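Local coordinates for hypothetical protein (Giardia lamblia, PDB 3I3F), which is of unknown function but belongs to the YjgF-like endoribonuclease L-PSP family and binds pentanoic acid in pockets between the subunits of its trimer, at residues Val39-Ser44 against Asp66-Cys71; Gly46-Lys49 against Leu53-Gly56; Leu104-Phe109 against Ala113-Arg118. All blocks are in the same frame, centred on the assembly; numbering follows the deposited sequence.

Interaction 1 (Val39-Ser44 against Asp66-Cys71); sequences VYLGGS and DNIRKC. With LEA (pentanoic acid), chain F.
Ile68, Leu41 and Ser44 meet where helix 56-74 lies against one face of the mixed sheet, an instance of helix-on-sheet packing. The helix connects strand 38-41 with strand 82-90, a beta-alpha-beta connection in which strand 131-139 lies between the two parallel strands. Ile68 shows how a single branched side chain can serve two points of such an interface. Its CB places CG2 anti to the backbone N and CG1 anti to the carbonyl carbon (chi1 -70°), which sends CG2 toward Leu41 and CG1 toward Ser44. The short branch, CG2, runs against Leu41 CD1 at 3.8 Å. The long branch turns to the loop beyond the strand: CG1 lies 3.4 Å from Ser44 OG in the conformer described and 3.7 Å from Ser44 CB, and the tip, CD1, is 4.0 Å from that same Ser44 CB. Leu41 likewise uses both methyls: CD2 is 3.9 Å from Cys71 CB, one helical turn further along. Ile32 of the neighbouring strand touches both Leu41 and Cys71, and Val133 touches Ile68, making this a buried, apolar joint. The charged side chains of the helix segment pair with one another, away from this contact. Asp66 takes Arg69 NH2 on OD1 and Lys70 NZ on OD2, each on the syn side but somewhat out of the carboxylate plane, while Lys70 also pairs with Asp22. The strand end that receives Ile68 leads directly into a ligand pocket: at Gly43 the carbonyl O stands 3.2 Å from C5 of the bound pentanoic acid.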
loop_
_atom_site.group_PDB
_atom_site.type_symbol
_atom_site.label_atom_id
_atom_site.label_comp_id
_atom_site.label_asym_id
_atom_site.label_seq_id
_atom_site.Cartn_x
_atom_site.Cartn_y
_atom_site.Cartn_z
ATOM N N VAL A 39 -8.154 -1.536 -12.330
ATOM C CA VAL A 39 -7.769 -0.130 -12.360
ATOM C C VAL A 39 -7.016 0.224 -11.081
ATOM O O VAL A 39 -7.447 -0.135 -9.983
ATOM C CB VAL A 39 -9.003 0.784 -12.482
ATOM C CG1 VAL A 39 -8.579 2.242 -12.658
ATOM C CG2 VAL A 39 -9.888 0.338 -13.642
ATOM N N TYR A 40 -5.885 0.908 -11.242
ATOM C CA TYR A 40 -5.091 1.427 -10.131
ATOM C C TYR A 40 -5.054 2.943 -10.252
ATOM O O TYR A 40 -5.002 3.472 -11.360
ATOM C CB TYR A 40 -3.660 0.886 -10.191
ATOM C CG TYR A 40 -3.554 -0.601 -9.950
ATOM C CD1 TYR A 40 -3.121 -1.096 -8.727
ATOM C CD2 TYR A 40 -3.893 -1.513 -10.946
ATOM C CE1 TYR A 40 -3.026 -2.460 -8.497
ATOM C CE2 TYR A 40 -3.805 -2.883 -10.725
ATOM C CZ TYR A 40 -3.368 -3.347 -9.497
ATOM O OH TYR A 40 -3.271 -4.699 -9.259
ATOM N N LEU A 41 -5.080 3.643 -9.120
ATOM C CA LEU A 41 -4.975 5.102 -9.123
ATOM C C LEU A 41 -3.729 5.577 -8.389
ATOM O O LEU A 41 -3.323 4.990 -7.383
ATOM C CB LEU A 41 -6.196 5.745 -8.463
ATOM C CG LEU A 41 -7.583 5.436 -9.026
ATOM C CD1 LEU A 41 -8.620 6.279 -8.302
ATOM C CD2 LEU A 41 -7.655 5.692 -10.521
ATOM N N GLY A 42 -3.139 6.660 -8.886
ATOM C CA GLY A 42 -2.131 7.389 -8.129
ATOM C C GLY A 42 -2.788 8.088 -6.954
ATOM O O GLY A 42 -4.020 8.137 -6.858
ATOM N N GLY A 43 -1.974 8.630 -6.057
ATOM C CA GLY A 43 -2.488 9.309 -4.871
ATOM C C GLY A 43 -3.492 10.387 -5.227
ATOM O O GLY A 43 -3.279 11.152 -6.172
ATOM N N SER A 44 -4.599 10.422 -4.487
ATOM C CA SER A 44 -5.651 11.415 -4.692
ATOM C C SER A 44 -5.720 12.351 -3.495
ATOM O O SER A 44 -5.644 11.907 -2.346
ATOM C CB SER A 44 -7.000 10.730 -4.896
ATOM O OG SER A 44 -6.990 9.932 -6.067
ATOM N N ASP A 66 -14.377 12.865 -5.059
ATOM C CA ASP A 66 -14.871 13.287 -6.371
ATOM C C ASP A 66 -13.826 12.983 -7.450
ATOM O O ASP A 66 -14.165 12.465 -8.513
ATOM C CB ASP A 66 -15.223 14.779 -6.379
ATOM C CG ASP A 66 -16.013 15.187 -7.612
ATOM O OD1 ASP A 66 -17.040 14.539 -7.907
ATOM O OD2 ASP A 66 -15.612 16.166 -8.276
ATOM N N ASN A 67 -12.563 13.302 -7.166
ATOM C CA ASN A 67 -11.455 12.964 -8.065
ATOM C C ASN A 67 -11.378 11.463 -8.335
ATOM O O ASN A 67 -11.251 11.035 -9.482
ATOM C CB ASN A 67 -10.114 13.442 -7.491
ATOM C CG ASN A 67 -9.973 14.957 -7.487
ATOM O OD1 ASN A 67 -10.752 15.676 -8.115
ATOM N ND2 ASN A 67 -8.962 15.447 -6.781
ATOM N N ILE A 68 -11.462 10.669 -7.270
ATOM C CA ILE A 68 -11.433 9.212 -7.384
ATOM C C ILE A 68 -12.604 8.695 -8.222
ATOM O O ILE A 68 -12.414 7.865 -9.109
ATOM C CB ILE A 68 -11.438 8.538 -5.992
ATOM C CG1 ILE A 68 -10.101 8.782 -5.286
ATOM C CG2 ILE A 68 -11.688 7.039 -6.113
ATOM C CD1 ILE A 68 -10.113 8.458 -3.811
ATOM N N ARG A 69 -13.807 9.200 -7.953
ATOM C CA ARG A 69 -14.995 8.801 -8.712
ATOM C C ARG A 69 -14.824 9.089 -10.205
ATOM O O ARG A 69 -15.079 8.222 -11.041
ATOM C CB ARG A 69 -16.240 9.524 -8.188
ATOM C CG ARG A 69 -17.544 9.106 -8.875
ATOM C CD ARG A 69 -18.724 9.978 -8.459
ATOM N NE ARG A 69 -18.525 11.387 -8.804
ATOM C CZ ARG A 69 -18.669 11.910 -10.023
ATOM N NH1 ARG A 69 -19.020 11.154 -11.062
ATOM N NH2 ARG A 69 -18.459 13.210 -10.207
ATOM N N LYS A 70 -14.394 10.305 -10.530
ATOM C CA LYS A 70 -14.215 10.706 -11.925
ATOM C C LYS A 70 -13.147 9.871 -12.630
ATOM O O LYS A 70 -13.345 9.442 -13.765
ATOM C CB LYS A 70 -13.873 12.194 -12.023
ATOM C CG LYS A 70 -15.040 13.113 -11.704
ATOM C CD LYS A 70 -14.648 14.569 -11.853
ATOM C CE LYS A 70 -15.774 15.495 -11.434
ATOM N NZ LYS A 70 -15.299 16.894 -11.238
ATOM N N CYS A 71 -12.023 9.636 -11.958
ATOM C CA CYS A 71 -10.960 8.808 -12.529
ATOM C C CYS A 71 -11.447 7.391 -12.817
ATOM O O CYS A 71 -11.210 6.859 -13.902
ATOM C CB CYS A 71 -9.746 8.754 -11.601
ATOM S SG CYS A 71 -8.768 10.264 -11.571
HETATM C C2 LEA F . 3.312 12.046 -4.989
HETATM O O2 LEA F . 3.372 10.809 -5.168
HETATM C C3 LEA F . 1.984 12.767 -5.054
HETATM C C4 LEA F . 0.809 11.797 -5.185
HETATM C C5 LEA F . -0.549 12.495 -5.263
HETATM C C6 LEA F . -0.518 13.952 -4.848
HETATM O O1 LEA F . 4.327 12.735 -4.758
#

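Interaction 2 (Gly46-Lys49 against Leu53-Gly56); sequences GIDK and LHKG
His54 and Asp48 reach across the mouth of a loop and join through a His-carboxylate hydrogen bond, NE2 donating to Asp48 OD2 at 3.0 Å, with a bent N-H...O angle of 147°. This is a pairing in which both rotamers matter. Asp48 holds CG between its backbone N and its carbonyl carbon (chi1 63°), which brings the carboxylate round to the imidazole. His54 instead carries its ring beside its own backbone N, with NE2 leading. The two flat groups stand almost perpendicular, 83° apart. Asp48 OD2 lies close to the imidazole plane, at the edge of the ring, while NE2 sits above the plane of the carboxylate. The other carboxylate oxygen, OD1, is engaged inside the loop by Ser50 OG and Thr52 N, so that the group is held from two directions and its rotation is restricted. Helix 56-74 also touches the pair, Gln63 meeting both side chains and Glu59 meeting His54.

The backbone reinforces this grip: His54 N donates a nearly straight bond to Gly46 O, 3.0 Å long. Leu53 adds an apolar patch. With its CG anti to the backbone N, it swings CD1 to 3.6 Å from Ile47 CG1, and this same methyl lies 3.6 Å from Gly46 O. Ile47 in turn rests on Val24 and on Phe26, a residue of the pentanoic acid pocket.

The single beta bridge between Ile47 and Leu53, with the His54 N to Gly46 O bond and the His-carboxylate bond beside it, closes the loop in the connection from strand 38-41 to helix 56-74.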
loop_
_atom_site.group_PDB
_atom_site.type_symbol
_atom_site.label_atom_id
_atom_site.label_comp_id
_atom_site.label_asym_id
_atom_site.label_seq_id
_atom_site.Cartn_x
_atom_site.Cartn_y
_atom_site.Cartn_z
ATOM N N GLY A 46 -7.242 16.602 -2.146
ATOM C CA GLY A 46 -8.362 17.535 -2.263
ATOM C C GLY A 46 -8.089 18.766 -3.107
ATOM O O GLY A 46 -8.382 19.886 -2.689
ATOM N N ILE A 47 -7.543 18.552 -4.303
ATOM C CA ILE A 47 -7.219 19.622 -5.240
ATOM C C ILE A 47 -8.137 19.492 -6.451
ATOM O O ILE A 47 -8.300 18.397 -6.993
ATOM C CB ILE A 47 -5.741 19.536 -5.677
ATOM C CG1 ILE A 47 -4.825 19.766 -4.469
ATOM C CG2 ILE A 47 -5.439 20.550 -6.779
ATOM C CD1 ILE A 47 -3.356 19.525 -4.745
ATOM N N ASP A 48 -8.747 20.603 -6.864
ATOM C CA ASP A 48 -9.673 20.585 -8.000
ATOM C C ASP A 48 -8.910 20.742 -9.318
ATOM O O ASP A 48 -7.686 20.887 -9.315
ATOM C CB ASP A 48 -10.792 21.634 -7.838
ATOM C CG ASP A 48 -10.281 23.067 -7.797
ATOM O OD1 ASP A 48 -9.224 23.365 -8.387
ATOM O OD2 ASP A 48 -10.963 23.906 -7.167
ATOM N N LYS A 49 -9.631 20.694 -10.436
ATOM C CA LYS A 49 -9.007 20.728 -11.763
ATOM C C LYS A 49 -8.188 22.002 -12.007
ATOM O O LYS A 49 -7.171 21.961 -12.700
ATOM C CB LYS A 49 -10.070 20.544 -12.856
ATOM C CG LYS A 49 -9.585 20.761 -14.289
ATOM C CD LYS A 49 -8.458 19.820 -14.690
ATOM C CE LYS A 49 -7.875 20.241 -16.029
ATOM N NZ LYS A 49 -6.832 19.304 -16.519
ATOM N N LEU A 53 -6.132 23.839 -3.940
ATOM C CA LEU A 53 -6.317 22.986 -2.770
ATOM C C LEU A 53 -7.456 23.553 -1.929
ATOM O O LEU A 53 -7.389 24.698 -1.479
ATOM C CB LEU A 53 -5.031 22.932 -1.941
ATOM C CG LEU A 53 -5.054 22.078 -0.668
ATOM C CD1 LEU A 53 -5.265 20.604 -0.996
ATOM C CD2 LEU A 53 -3.768 22.278 0.117
ATOM N N HIS A 54 -8.498 22.753 -1.722
ATOM C CA HIS A 54 -9.667 23.198 -0.963
ATOM C C HIS A 54 -9.333 23.368 0.520
ATOM O O HIS A 54 -8.377 22.774 1.024
ATOM C CB HIS A 54 -10.839 22.232 -1.164
ATOM C CG HIS A 54 -11.497 22.361 -2.503
ATOM N ND1 HIS A 54 -12.856 22.218 -2.685
ATOM C CD2 HIS A 54 -10.985 22.653 -3.723
ATOM C CE1 HIS A 54 -13.150 22.397 -3.961
ATOM N NE2 HIS A 54 -12.031 22.665 -4.611
ATOM N N LYS A 55 -10.126 24.192 1.201
ATOM C CA LYS A 55 -9.845 24.592 2.577
ATOM C C LYS A 55 -10.553 23.699 3.590
ATOM O O LYS A 55 -11.776 23.559 3.558
ATOM C CB LYS A 55 -10.267 26.047 2.798
ATOM N N GLY A 56 -9.774 23.104 4.489
ATOM C CA GLY A 56 -10.318 22.302 5.578
ATOM C C GLY A 56 -10.475 20.835 5.229
ATOM O O GLY A 56 -10.510 20.456 4.055
#

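Interaction 3 (Leu104-Phe109 against Ala113-Arg118); sequences LYREVF and ATRPCR. With LEA (pentanoic acid), chain D.
A pentanoic acid pocket at the subunit interface is built around Arg118, whose guanidinium lies over Tyr105 at the end of a beta-alpha-beta unit (strand 82-90, helix 95-108, strand 117-123). The site illustrates how an arginine can be steered toward an anion. Arg118 is bent at chi3 (103°), and its CD passes 3.4 Å from Tyr105 OH before the guanidinium reaches the ring. There CZ sits 4.5 Å from the ring centroid in a cation-pi contact, with NH1 over the ring centre. The two planes are nearly perpendicular, so the guanidinium meets the tyrosine face with an edge. NE and NH2 turn to the carboxylate of the ligand: Arg118 NE binds O1 and NH2 binds O2, each at 2.8 Å. Asn102 OD1 also accepts from NH2.

Tyr105 is itself braced. Phe109 lies on its opposite face, and the Tyr105 hydroxyl donates to a water that in turn donates to Pro116 O. Pro116 presses CD on one face of the Phe109 ring, a CH-pi contact 4.0 Å from the centroid, while Val108 takes the other face.

Just beyond the helix, Phe109 O accepts two bonds from one guanidinium. Arg115, extended from CG to NE, approaches it side-on with NE at 2.7 Å and NH2 at 3.0 Å. Arg106 CG lies over a face of that group, 3.4 Å from Arg115 NH2, and Arg115 NH1 reaches Glu27 O of the third subunit. Arg106 itself bonds through NH1 to Asn28 of that subunit.

Chemically, the two hydrogen bonds to the carboxylate, with an aromatic face behind the guanidinium, are consistent with a pocket that probably favours acidic ligands.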
loop_
_atom_site.group_PDB
_atom_site.type_symbol
_atom_site.label_atom_id
_atom_site.label_comp_id
_atom_site.label_asym_id
_atom_site.label_seq_id
_atom_site.Cartn_x
_atom_site.Cartn_y
_atom_site.Cartn_z
ATOM N N LEU A 104 -17.914 11.542 6.502
ATOM C CA LEU A 104 -17.956 11.824 5.065
ATOM C C LEU A 104 -17.672 10.569 4.239
ATOM O O LEU A 104 -18.293 10.350 3.198
ATOM C CB LEU A 104 -16.952 12.922 4.706
ATOM C CG LEU A 104 -17.259 14.298 5.300
ATOM C CD1 LEU A 104 -16.029 15.187 5.250
ATOM C CD2 LEU A 104 -18.431 14.942 4.573
ATOM N N TYR A 105 -16.739 9.747 4.714
ATOM C CA TYR A 105 -16.406 8.484 4.058
ATOM C C TYR A 105 -17.639 7.594 3.915
ATOM O O TYR A 105 -17.860 6.988 2.865
ATOM C CB TYR A 105 -15.329 7.750 4.859
ATOM C CG TYR A 105 -14.794 6.514 4.180
ATOM C CD1 TYR A 105 -13.750 6.602 3.266
ATOM C CD2 TYR A 105 -15.323 5.257 4.455
ATOM C CE1 TYR A 105 -13.247 5.472 2.640
ATOM C CE2 TYR A 105 -14.827 4.121 3.835
ATOM C CZ TYR A 105 -13.787 4.236 2.927
ATOM O OH TYR A 105 -13.281 3.118 2.302
ATOM N N ARG A 106 -18.449 7.533 4.971
ATOM C CA ARG A 106 -19.665 6.725 4.958
ATOM C C ARG A 106 -20.756 7.293 4.045
ATOM O O ARG A 106 -21.675 6.572 3.672
ATOM C CB ARG A 106 -20.200 6.531 6.380
ATOM C CG ARG A 106 -19.343 5.603 7.232
ATOM C CD ARG A 106 -20.021 5.275 8.551
ATOM N NE ARG A 106 -20.185 6.460 9.395
ATOM C CZ ARG A 106 -19.305 6.897 10.296
ATOM N NH1 ARG A 106 -18.157 6.259 10.506
ATOM N NH2 ARG A 106 -19.576 7.991 10.997
ATOM N N GLU A 107 -20.666 8.577 3.700
ATOM C CA GLU A 107 -21.562 9.170 2.701
ATOM C C GLU A 107 -21.147 8.800 1.276
ATOM O O GLU A 107 -21.970 8.822 0.363
ATOM C CB GLU A 107 -21.612 10.693 2.844
ATOM C CG GLU A 107 -22.246 11.172 4.137
ATOM C CD GLU A 107 -22.257 12.687 4.272
ATOM O OE1 GLU A 107 -21.748 13.384 3.369
ATOM O OE2 GLU A 107 -22.785 13.184 5.290
ATOM N N VAL A 108 -19.870 8.476 1.082
ATOM C CA VAL A 108 -19.374 8.036 -0.221
ATOM C C VAL A 108 -19.657 6.549 -0.410
ATOM O O VAL A 108 -20.142 6.130 -1.462
ATOM C CB VAL A 108 -17.862 8.301 -0.364
ATOM C CG1 VAL A 108 -17.342 7.745 -1.685
ATOM C CG2 VAL A 108 -17.578 9.792 -0.257
ATOM N N PHE A 109 -19.348 5.764 0.619
ATOM C CA PHE A 109 -19.620 4.329 0.637
ATOM C C PHE A 109 -20.759 4.095 1.631
ATOM O O PHE A 109 -20.527 3.837 2.815
ATOM C CB PHE A 109 -18.345 3.564 1.005
ATOM C CG PHE A 109 -17.183 3.876 0.099
ATOM C CD1 PHE A 109 -17.066 3.254 -1.136
ATOM C CD2 PHE A 109 -16.225 4.812 0.467
ATOM C CE1 PHE A 109 -16.008 3.548 -1.984
ATOM C CE2 PHE A 109 -15.159 5.111 -0.377
ATOM C CZ PHE A 109 -15.054 4.476 -1.604
ATOM N N ALA A 113 -22.441 -3.172 4.177
ATOM C CA ALA A 113 -22.091 -4.535 3.771
ATOM C C ALA A 113 -21.049 -4.611 2.648
ATOM O O ALA A 113 -20.286 -5.575 2.586
ATOM C CB ALA A 113 -23.347 -5.295 3.359
ATOM N N THR A 114 -21.019 -3.607 1.771
ATOM C CA THR A 114 -20.155 -3.638 0.588
ATOM C C THR A 114 -19.041 -2.585 0.595
ATOM O O THR A 114 -18.480 -2.272 -0.457
ATOM C CB THR A 114 -20.987 -3.461 -0.700
ATOM O OG1 THR A 114 -21.621 -2.177 -0.684
ATOM C CG2 THR A 114 -22.043 -4.552 -0.815
ATOM N N ARG A 115 -18.699 -2.050 1.766
ATOM C CA ARG A 115 -17.598 -1.090 1.847
ATOM C C ARG A 115 -16.293 -1.782 1.468
ATOM O O ARG A 115 -16.083 -2.942 1.819
ATOM C CB ARG A 115 -17.495 -0.472 3.243
ATOM C CG ARG A 115 -18.699 0.362 3.599
ATOM C CD ARG A 115 -18.474 1.282 4.780
ATOM N NE ARG A 115 -19.557 2.266 4.814
ATOM C CZ ARG A 115 -20.434 2.443 5.803
ATOM N NH1 ARG A 115 -20.366 1.752 6.938
ATOM N NH2 ARG A 115 -21.380 3.363 5.658
ATOM N N PRO A 116 -15.417 -1.082 0.729
ATOM C CA PRO A 116 -14.184 -1.721 0.276
ATOM C C PRO A 116 -13.187 -1.967 1.399
ATOM O O PRO A 116 -13.303 -1.390 2.480
ATOM C CB PRO A 116 -13.620 -0.717 -0.733
ATOM C CG PRO A 116 -14.177 0.594 -0.319
ATOM C CD PRO A 116 -15.539 0.299 0.224
ATOM N N CYS A 117 -12.211 -2.828 1.137
ATOM C CA CYS A 117 -11.112 -3.021 2.071
ATOM C C CYS A 117 -10.444 -1.677 2.324
ATOM O O CYS A 117 -10.253 -0.881 1.401
ATOM C CB CYS A 117 -10.101 -4.024 1.521
ATOM S SG CYS A 117 -10.774 -5.687 1.308
ATOM N N ARG A 118 -10.115 -1.420 3.585
ATOM C CA ARG A 118 -9.599 -0.124 3.991
ATOM C C ARG A 118 -8.577 -0.260 5.103
ATOM O O ARG A 118 -8.648 -1.176 5.922
ATOM C CB ARG A 118 -10.753 0.756 4.478
ATOM C CG ARG A 118 -10.442 2.235 4.506
ATOM C CD ARG A 118 -11.551 3.031 5.185
ATOM N NE ARG A 118 -11.193 3.440 6.543
ATOM C CZ ARG A 118 -11.739 4.463 7.201
ATOM N NH1 ARG A 118 -12.685 5.212 6.642
ATOM N NH2 ARG A 118 -11.328 4.750 8.429
HETATM C C2 LEA D . -9.569 1.814 9.324
HETATM O O2 LEA D . -9.889 2.861 9.928
HETATM C C3 LEA D . -9.291 0.546 10.103
HETATM C C4 LEA D . -9.199 0.799 11.608
HETATM C C5 LEA D . -9.317 -0.497 12.408
HETATM C C6 LEA D . -8.464 -1.606 11.828
HETATM O O1 LEA D . -9.472 1.772 8.078
HETATM O O HOH W 1 -14.339 0.942 3.317
#

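Interactions 1 and 2 touch: Asn67 ND2 of the helix lies 3.0 Å from Ile47 O of the loop, a probable hydrogen bond, although their centres are 14 Å apart. Along the chain, interaction 2 is nested inside the loop that interaction 1 closes. Interaction 3 follows in series, its centre about 15 Å from that of interaction 1 and about 21 Å from that of interaction 2, and it shares the sheet with interaction 1. Assembly of the trimer brings the pocket residues of different subunits together. The pentanoic acid beside Gly43 in interaction 1, about 6 Å from the Ile47 side chain, is also bound by Arg118 of the second subunit, the residue central to interaction 3.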